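PDB 3DFF: teicoplanin pseudoaglycone deacetylases Orf2, which probably removes the acetyl group from the sugar of the teicoplanin pseudoaglycone, as a zinc-dependent deacetylase of the PIG-L family. Local coordinates for residues Asp19-Phe24 and Ile80-His85; Leu109-Glu114 and Ala120-Ser125; Asp131-Val136 and His164-Asp169. All coordinates share one frame; numbering follows the deposited sequence.

Contact 1: residues Asp19-Phe24 and Ile80-His85; sequences DAVLSF and IAALDH. With ZN (zinc ion), chain B.
In the PIG-L deacetylase fold, the helix that carries a zinc ligand packs against the helix that leads into edge strand 89-92. Here the first turn of helix 19-33 meets the end of helix 71-85. Val-21 faces Ala-82 and Leu-83 across the contact. All three are buried, and no hydrogen bond joins the two segments. Only the CG2 branch of Val-21 does the touching. It lies anti to the carbonyl carbon of its own residue and points at Leu-83, whose CD2 it meets at 3.6 Å. The two side chains cross at a slant. The same CG2 rests more loosely on Ala-82 CB, at 4.3 Å. Tyr-229 touches both Val-21 and Ala-82, and Ala-225 and Val-226 of helix 216-226 cover Val-21 further. The zinc site lies on another side of helix 19-33. There Asp-19 binds the zinc ion together with His-16, His-164 and two waters. The carboxylate is held unevenly: Asp-19 OD2 is 2.1 Å from the zinc ion, while Asp-19 OD1 stands at 2.6 Å.

Contact 2: residues Leu109-Glu114 and Ala120-Ser125; sequences LTAHVE and AVNDHS
Leu-109 O accepts a hydrogen bond from Asn-122 N, at 2.8 Å. Val-121 CA adds a weaker CA-H...O contact to the same oxygen. Two further backbone bonds join Ala-111 and Ala-120. Ala-111 N gives to Ala-120 O at 2.8 Å, and Ala-120 N returns a bond to Ala-111 O at 3.0 Å. Ala-120 O also receives a CA-H...O contact from Thr-110 CA.

These bonds define a short beta hairpin, with strand 110-111 antiparallel to strand 120-121. Ala-111 and Ala-120 are its hydrogen-bonded pair. Thr-110 and Val-121 are the non-hydrogen-bonded pair, with their side chains on the same face. On the face of Ala-111 and Ala-120, Val-113 CG2 adds an apolar contact to Ala-120 CB.

Just past the strands, His-124 folds back on its own segment. Its chi1 of 56° places the ring between the backbone N and the carbonyl carbon, and ND1 then donates to Asn-122 O at 2.8 Å. That oxygen lies in the ring plane. The other nitrogen, NE2, is hydrogen-bonded to Asp-129 OD1, so both ring nitrogens have partners and the ring's rotation is fixed. His-124 and Asp-129 are ligands of a further zinc ion seen in this protein, which is absent from this chain. Next to it, Ser-125 stands at the N-cap position of helix 126-147, and its side chain caps a backbone N in the start of that helix. Leu-109 CD1 approaches the His-124 ring obliquely, 3.7 Å from His-124 CE1. It is also pressed tightly against Val-121 CG1, at 3.5 Å, where the two side chains run side by side.

Contact 3: residues Asp131-Val136 and His164-Asp169; sequences DLVGEV and HEATRD. With ZN (zinc ion), chain B.
Val-133 has CG1 anti to its backbone N (chi1 169°), which spreads its two methyl branches over helix 162-178. CG2 sits on Ala-166, 3.9 Å from its CA and 4.0 Å from its CB. The Val-133 and Asp-169 side chains cross obliquely, with Val-133 CG1 4.2 Å from Asp-169 CB. Leu-132 CD2 adds a looser touch on Ala-166 CB. Helix 126-147 and helix 162-178 are successive helices joined through strand 151-155, and they pack here on one side of the central sheet. Their segment axes approach to 8.9 Å and cross at -49°. The small Ala-166 faces Val-133 where the two backbones come nearest, and Ala-170 and Phe-173 extend the apolar patch. The charged end of Asp-169 is occupied within its own helix. Arg-168 approaches it side-on, and both NE and NH2 donate to OD1 in a salt bridge. Arg-168 NH1 bonds to Ala-156 O. At the start of the segment His-164 NE2 binds the zinc ion at 2.1 Å. The chemistry is thus divided: helix-to-helix contact is apolar, while the hydrogen bond between His-164 ND1 and Asp-187 OD1 probably orients the imidazole and may strengthen NE2 as a metal ligand.

In the fold
The contacts follow one another along the chain, each closing before the next opens. Contacts 1 and 3 lie on opposite sides of the chain's centre, their centres about 21 Å apart. They nevertheless meet at the zinc ion, because helix 19-33 supplies Asp-19 and helix 162-178 supplies His-164. Both contacts share the two zinc-bound waters. Contact 2 is peripheral, about 29 Å from contact 1 and 18 Å from contact 3, centre to centre. Its strand 120-121 leads, through residues 122-125, into helix 126-147 of contact 3. The metal site draws on two helices packed around the mixed sheet, with His-16 from the loop after strand 9-14 as third protein ligand, while the hairpin forms a separate outer element.

Contact 1: residues Asp19-Phe24 and Ile80-His85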
loop_
_atom_site.group_PDB
_atom_site.type_symbol
_atom_site.label_atom_id
_atom_site.label_comp_id
_atom_site.label_asym_id
_atom_site.label_seq_id
_atom_site.Cartn_x
_atom_site.Cartn_y
_atom_site.Cartn_z
ATOM N N ASP A 19 -2.573 3.202 0.848
ATOM C CA ASP A 19 -1.376 2.753 1.573
ATOM C C ASP A 19 -0.185 3.680 1.362
ATOM O O ASP A 19 0.530 3.995 2.316
ATOM C CB ASP A 19 -0.983 1.317 1.191
ATOM C CG ASP A 19 -1.958 0.283 1.713
ATOM O OD1 ASP A 19 -2.191 0.224 2.937
ATOM O OD2 ASP A 19 -2.494 -0.484 0.894
ATOM N N ALA A 20 0.024 4.110 0.124
ATOM C CA ALA A 20 1.174 4.973 -0.196
ATOM C C ALA A 20 1.064 6.295 0.531
ATOM O O ALA A 20 2.083 6.831 1.029
ATOM C CB ALA A 20 1.255 5.212 -1.722
ATOM N N VAL A 21 -0.142 6.849 0.580
ATOM C CA VAL A 21 -0.324 8.141 1.262
ATOM C C VAL A 21 -0.135 7.970 2.773
ATOM O O VAL A 21 0.612 8.717 3.406
ATOM C CB VAL A 21 -1.655 8.813 0.893
ATOM C CG1 VAL A 21 -1.881 10.061 1.739
ATOM C CG2 VAL A 21 -1.648 9.158 -0.610
ATOM N N LEU A 22 -0.791 6.970 3.352
ATOM C CA LEU A 22 -0.629 6.699 4.786
ATOM C C LEU A 22 0.822 6.477 5.177
ATOM O O LEU A 22 1.270 6.942 6.247
ATOM C CB LEU A 22 -1.397 5.432 5.161
ATOM C CG LEU A 22 -2.902 5.596 5.311
ATOM C CD1 LEU A 22 -3.557 4.218 5.279
ATOM C CD2 LEU A 22 -3.255 6.352 6.601
ATOM N N SER A 23 1.548 5.749 4.340
ATOM C CA SER A 23 2.891 5.295 4.704
ATOM C C SER A 23 4.001 6.227 4.257
ATOM O O SER A 23 5.064 6.273 4.892
ATOM C CB SER A 23 3.164 3.892 4.157
ATOM O OG SER A 23 2.185 2.972 4.606
ATOM N N PHE A 24 3.758 6.953 3.169
ATOM C CA PHE A 24 4.854 7.622 2.454
ATOM C C PHE A 24 4.415 8.973 1.884
ATOM O O PHE A 24 5.124 9.559 1.063
ATOM C CB PHE A 24 5.384 6.675 1.357
ATOM C CG PHE A 24 6.719 7.078 0.752
ATOM C CD1 PHE A 24 7.842 7.283 1.548
ATOM C CD2 PHE A 24 6.843 7.209 -0.624
ATOM C CE1 PHE A 24 9.076 7.645 0.973
ATOM C CE2 PHE A 24 8.062 7.567 -1.210
ATOM C CZ PHE A 24 9.177 7.787 -0.415
ATOM N N ILE A 80 -7.472 9.892 -6.064
ATOM C CA ILE A 80 -7.103 10.982 -6.958
ATOM C C ILE A 80 -7.088 12.315 -6.201
ATOM O O ILE A 80 -6.161 13.105 -6.392
ATOM C CB ILE A 80 -8.049 11.036 -8.165
ATOM C CG1 ILE A 80 -7.850 9.771 -9.018
ATOM C CG2 ILE A 80 -7.819 12.308 -9.005
ATOM C CD1 ILE A 80 -8.961 9.569 -10.067
ATOM N N ALA A 81 -8.074 12.532 -5.340
ATOM C CA ALA A 81 -8.117 13.730 -4.482
ATOM C C ALA A 81 -6.883 13.768 -3.569
ATOM O O ALA A 81 -6.186 14.783 -3.506
ATOM C CB ALA A 81 -9.400 13.782 -3.686
ATOM N N ALA A 82 -6.576 12.644 -2.910
ATOM C CA ALA A 82 -5.433 12.584 -1.992
ATOM C C ALA A 82 -4.122 12.894 -2.695
ATOM O O ALA A 82 -3.354 13.754 -2.229
ATOM C CB ALA A 82 -5.363 11.211 -1.291
ATOM N N LEU A 83 -3.879 12.228 -3.825
ATOM C CA LEU A 83 -2.645 12.393 -4.592
ATOM C C LEU A 83 -2.584 13.789 -5.254
ATOM O O LEU A 83 -1.515 14.410 -5.270
ATOM C CB LEU A 83 -2.490 11.255 -5.617
ATOM C CG LEU A 83 -2.372 9.877 -4.949
ATOM C CD1 LEU A 83 -2.410 8.753 -5.961
ATOM C CD2 LEU A 83 -1.069 9.813 -4.135
ATOM N N ASP A 84 -3.715 14.279 -5.759
ATOM C CA ASP A 84 -3.800 15.683 -6.238
ATOM C C ASP A 84 -3.384 16.649 -5.120
ATOM O O ASP A 84 -2.685 17.634 -5.373
ATOM C CB ASP A 84 -5.220 16.048 -6.688
ATOM C CG ASP A 84 -5.588 15.512 -8.067
ATOM O OD1 ASP A 84 -4.737 14.963 -8.779
ATOM O OD2 ASP A 84 -6.784 15.669 -8.429
ATOM N N HIS A 85 -3.792 16.361 -3.880
ATOM C CA HIS A 85 -3.431 17.228 -2.754
ATOM C C HIS A 85 -1.930 17.251 -2.490
ATOM O O HIS A 85 -1.384 18.307 -2.108
ATOM C CB HIS A 85 -4.191 16.859 -1.482
ATOM C CG HIS A 85 -4.173 17.942 -0.446
ATOM N ND1 HIS A 85 -4.958 19.073 -0.538
ATOM C CD2 HIS A 85 -3.452 18.073 0.695
ATOM C CE1 HIS A 85 -4.725 19.852 0.505
ATOM N NE2 HIS A 85 -3.815 19.269 1.268
HETATM ZN ZN ZN B . -3.508 -1.835 2.190
HETATM O O HOH W 1 -5.073 -0.446 2.456
HETATM O O HOH W 2 -4.197 -2.863 3.765
#

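Contact 2: residues Leu109-Glu114 and Ala120-Ser125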
loop_
_atom_site.group_PDB
_atom_site.type_symbol
_atom_site.label_atom_id
_atom_site.label_comp_id
_atom_site.label_asym_id
_atom_site.label_seq_id
_atom_site.Cartn_x
_atom_site.Cartn_y
_atom_site.Cartn_z
ATOM N N LEU A 109 -12.283 -15.786 -2.183
ATOM C CA LEU A 109 -11.014 -15.874 -1.486
ATOM C C LEU A 109 -11.179 -15.570 0.015
ATOM O O LEU A 109 -10.637 -16.269 0.881
ATOM C CB LEU A 109 -10.022 -14.887 -2.112
ATOM C CG LEU A 109 -8.692 -14.728 -1.383
ATOM C CD1 LEU A 109 -7.899 -16.022 -1.304
ATOM C CD2 LEU A 109 -7.889 -13.687 -2.122
ATOM N N THR A 110 -11.911 -14.496 0.316
ATOM C CA THR A 110 -12.051 -14.021 1.697
ATOM C C THR A 110 -13.482 -14.273 2.190
ATOM O O THR A 110 -14.448 -14.108 1.451
ATOM C CB THR A 110 -11.713 -12.513 1.814
ATOM O OG1 THR A 110 -12.642 -11.789 1.036
ATOM C CG2 THR A 110 -10.322 -12.228 1.269
ATOM N N ALA A 111 -13.602 -14.678 3.448
ATOM C CA ALA A 111 -14.902 -15.023 4.007
ATOM C C ALA A 111 -15.097 -14.371 5.358
ATOM O O ALA A 111 -14.138 -14.196 6.096
ATOM C CB ALA A 111 -15.034 -16.528 4.136
ATOM N N HIS A 112 -16.344 -14.021 5.667
ATOM C CA HIS A 112 -16.710 -13.591 7.011
ATOM C C HIS A 112 -17.076 -14.817 7.846
ATOM O O HIS A 112 -17.816 -15.690 7.389
ATOM C CB HIS A 112 -17.896 -12.626 6.972
ATOM C CG HIS A 112 -18.364 -12.194 8.328
ATOM N ND1 HIS A 112 -17.685 -11.267 9.086
ATOM C CD2 HIS A 112 -19.436 -12.571 9.064
ATOM C CE1 HIS A 112 -18.320 -11.090 10.232
ATOM N NE2 HIS A 112 -19.392 -11.860 10.239
ATOM N N VAL A 113 -16.543 -14.872 9.064
ATOM C CA VAL A 113 -16.833 -15.959 9.994
ATOM C C VAL A 113 -17.704 -15.410 11.122
ATOM O O VAL A 113 -17.321 -14.445 11.796
ATOM C CB VAL A 113 -15.533 -16.579 10.554
ATOM C CG1 VAL A 113 -15.838 -17.737 11.525
ATOM C CG2 VAL A 113 -14.653 -17.068 9.410
ATOM N N GLU A 114 -18.874 -16.020 11.314
ATOM C CA GLU A 114 -19.846 -15.529 12.299
ATOM C C GLU A 114 -19.187 -15.360 13.663
ATOM O O GLU A 114 -18.527 -16.279 14.157
ATOM C CB GLU A 114 -21.045 -16.481 12.394
ATOM C CG GLU A 114 -22.230 -15.948 13.211
ATOM C CD GLU A 114 -22.919 -14.743 12.576
ATOM O OE1 GLU A 114 -23.168 -14.764 11.348
ATOM O OE2 GLU A 114 -23.223 -13.777 13.318
ATOM N N ALA A 120 -11.385 -14.090 7.270
ATOM C CA ALA A 120 -10.548 -15.259 7.029
ATOM C C ALA A 120 -10.282 -15.411 5.533
ATOM O O ALA A 120 -11.122 -15.065 4.719
ATOM C CB ALA A 120 -11.235 -16.506 7.568
ATOM N N VAL A 121 -9.108 -15.924 5.194
ATOM C CA VAL A 121 -8.765 -16.285 3.817
ATOM C C VAL A 121 -8.904 -17.795 3.637
ATOM O O VAL A 121 -8.360 -18.573 4.412
ATOM C CB VAL A 121 -7.326 -15.846 3.474
ATOM C CG1 VAL A 121 -6.993 -16.177 2.046
ATOM C CG2 VAL A 121 -7.167 -14.359 3.700
ATOM N N ASN A 122 -9.640 -18.191 2.609
ATOM C CA ASN A 122 -9.848 -19.600 2.291
ATOM C C ASN A 122 -8.595 -20.242 1.735
ATOM O O ASN A 122 -7.849 -19.622 0.983
ATOM C CB ASN A 122 -11.012 -19.738 1.307
ATOM C CG ASN A 122 -12.354 -19.552 1.976
ATOM O OD1 ASN A 122 -13.259 -18.934 1.427
ATOM N ND2 ASN A 122 -12.483 -20.097 3.176
ATOM N N ASP A 123 -8.336 -21.492 2.121
ATOM C CA ASP A 123 -7.133 -22.143 1.663
ATOM C C ASP A 123 -7.176 -22.345 0.154
ATOM O O ASP A 123 -8.243 -22.579 -0.410
ATOM C CB ASP A 123 -6.958 -23.477 2.398
ATOM C CG ASP A 123 -6.577 -23.289 3.865
ATOM O OD1 ASP A 123 -5.556 -22.610 4.155
ATOM O OD2 ASP A 123 -7.288 -23.853 4.716
ATOM N N HIS A 124 -6.014 -22.238 -0.488
ATOM C CA HIS A 124 -5.919 -22.393 -1.935
ATOM C C HIS A 124 -4.490 -22.753 -2.358
ATOM O O HIS A 124 -3.556 -22.648 -1.558
ATOM C CB HIS A 124 -6.362 -21.091 -2.620
ATOM C CG HIS A 124 -5.584 -19.896 -2.172
ATOM N ND1 HIS A 124 -5.848 -19.241 -0.988
ATOM C CD2 HIS A 124 -4.523 -19.261 -2.726
ATOM C CE1 HIS A 124 -4.997 -18.242 -0.841
ATOM N NE2 HIS A 124 -4.172 -18.242 -1.873
ATOM N N SER A 125 -4.338 -23.155 -3.620
ATOM C CA SER A 125 -3.087 -23.723 -4.125
ATOM C C SER A 125 -1.917 -22.746 -4.160
ATOM O O SER A 125 -2.128 -21.543 -4.369
ATOM C CB SER A 125 -3.288 -24.324 -5.525
ATOM O OG SER A 125 -3.434 -23.324 -6.535
#

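Contact 3: residues Asp131-Val136 and His164-Asp169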
loop_
_atom_site.group_PDB
_atom_site.type_symbol
_atom_site.label_atom_id
_atom_site.label_comp_id
_atom_site.label_asym_id
_atom_site.label_seq_id
_atom_site.Cartn_x
_atom_site.Cartn_y
_atom_site.Cartn_z
ATOM N N ASP A 131 0.848 -17.283 -9.509
ATOM C CA ASP A 131 0.275 -16.709 -10.732
ATOM C C ASP A 131 -0.089 -15.230 -10.565
ATOM O O ASP A 131 0.245 -14.398 -11.420
ATOM C CB ASP A 131 -0.952 -17.509 -11.171
ATOM C CG ASP A 131 -0.592 -18.887 -11.721
ATOM O OD1 ASP A 131 0.610 -19.170 -11.962
ATOM O OD2 ASP A 131 -1.525 -19.693 -11.904
ATOM N N LEU A 132 -0.765 -14.895 -9.466
ATOM C CA LEU A 132 -1.082 -13.506 -9.190
ATOM C C LEU A 132 0.174 -12.633 -9.100
ATOM O O LEU A 132 0.237 -11.591 -9.728
ATOM C CB LEU A 132 -1.923 -13.374 -7.914
ATOM C CG LEU A 132 -2.194 -11.939 -7.442
ATOM C CD1 LEU A 132 -2.980 -11.100 -8.459
ATOM C CD2 LEU A 132 -2.910 -11.993 -6.110
ATOM N N VAL A 133 1.177 -13.072 -8.339
ATOM C CA VAL A 133 2.389 -12.270 -8.210
ATOM C C VAL A 133 3.047 -12.106 -9.567
ATOM O O VAL A 133 3.517 -11.016 -9.904
ATOM C CB VAL A 133 3.370 -12.871 -7.196
ATOM C CG1 VAL A 133 4.728 -12.160 -7.277
ATOM C CG2 VAL A 133 2.775 -12.789 -5.784
ATOM N N GLY A 134 3.036 -13.175 -10.357
ATOM C CA GLY A 134 3.593 -13.111 -11.715
ATOM C C GLY A 134 2.900 -12.079 -12.588
ATOM O O GLY A 134 3.551 -11.304 -13.297
ATOM N N GLU A 135 1.571 -12.055 -12.540
ATOM C CA GLU A 135 0.806 -11.076 -13.297
ATOM C C GLU A 135 1.102 -9.659 -12.842
ATOM O O GLU A 135 1.265 -8.768 -13.663
ATOM C CB GLU A 135 -0.690 -11.354 -13.180
ATOM C CG GLU A 135 -1.122 -12.667 -13.831
ATOM C CD GLU A 135 -1.376 -12.550 -15.314
ATOM O OE1 GLU A 135 -1.465 -11.410 -15.830
ATOM O OE2 GLU A 135 -1.503 -13.607 -15.972
ATOM N N VAL A 136 1.153 -9.439 -11.527
ATOM C CA VAL A 136 1.442 -8.106 -11.031
ATOM C C VAL A 136 2.845 -7.684 -11.471
ATOM O O VAL A 136 3.045 -6.528 -11.861
ATOM C CB VAL A 136 1.311 -8.036 -9.497
ATOM C CG1 VAL A 136 1.663 -6.638 -8.988
ATOM C CG2 VAL A 136 -0.128 -8.382 -9.085
ATOM N N HIS A 164 -0.609 -6.894 0.251
ATOM C CA HIS A 164 0.643 -6.170 0.501
ATOM C C HIS A 164 1.835 -7.043 0.174
ATOM O O HIS A 164 2.803 -6.574 -0.440
ATOM C CB HIS A 164 0.727 -5.696 1.953
ATOM C CG HIS A 164 -0.136 -4.507 2.240
ATOM N ND1 HIS A 164 0.295 -3.443 3.010
ATOM C CD2 HIS A 164 -1.402 -4.207 1.854
ATOM C CE1 HIS A 164 -0.668 -2.539 3.076
ATOM N NE2 HIS A 164 -1.712 -2.978 2.389
ATOM N N GLU A 165 1.768 -8.315 0.581
ATOM C CA GLU A 165 2.847 -9.260 0.251
ATOM C C GLU A 165 2.954 -9.494 -1.253
ATOM O O GLU A 165 4.064 -9.521 -1.781
ATOM C CB GLU A 165 2.663 -10.580 1.007
ATOM C CG GLU A 165 2.773 -10.369 2.500
ATOM C CD GLU A 165 2.798 -11.646 3.308
ATOM O OE1 GLU A 165 2.431 -12.716 2.782
ATOM O OE2 GLU A 165 3.182 -11.568 4.492
ATOM N N ALA A 166 1.827 -9.645 -1.938
ATOM C CA ALA A 166 1.857 -9.822 -3.412
ATOM C C ALA A 166 2.472 -8.612 -4.109
ATOM O O ALA A 166 3.279 -8.765 -5.036
ATOM C CB ALA A 166 0.458 -10.065 -3.939
ATOM N N THR A 167 2.109 -7.410 -3.664
ATOM C CA THR A 167 2.621 -6.180 -4.259
ATOM C C THR A 167 4.130 -6.099 -4.062
ATOM O O THR A 167 4.886 -5.819 -5.005
ATOM C CB THR A 167 1.935 -4.963 -3.614
ATOM O OG1 THR A 167 0.531 -5.011 -3.925
ATOM C CG2 THR A 167 2.534 -3.663 -4.146
ATOM N N ARG A 168 4.556 -6.337 -2.824
ATOM C CA ARG A 168 5.951 -6.203 -2.456
ATOM C C ARG A 168 6.786 -7.183 -3.260
ATOM O O ARG A 168 7.774 -6.791 -3.886
ATOM C CB ARG A 168 6.135 -6.421 -0.956
ATOM C CG ARG A 168 7.612 -6.442 -0.521
ATOM C CD ARG A 168 7.777 -7.144 0.810
ATOM N NE ARG A 168 7.427 -8.568 0.720
ATOM C CZ ARG A 168 7.105 -9.327 1.761
ATOM N NH1 ARG A 168 7.062 -8.822 2.998
ATOM N NH2 ARG A 168 6.791 -10.598 1.565
ATOM N N ASP A 169 6.368 -8.448 -3.271
ATOM C CA ASP A 169 7.128 -9.501 -3.958
ATOM C C ASP A 169 7.195 -9.189 -5.462
ATOM O O ASP A 169 8.268 -9.221 -6.055
ATOM C CB ASP A 169 6.514 -10.882 -3.700
ATOM C CG ASP A 169 6.665 -11.336 -2.244
ATOM O OD1 ASP A 169 7.303 -10.627 -1.423
ATOM O OD2 ASP A 169 6.187 -12.439 -1.917
HETATM ZN ZN ZN B . -3.508 -1.835 2.190
HETATM O O HOH W 1 -5.073 -0.446 2.456
HETATM O O HOH W 2 -4.197 -2.863 3.765
#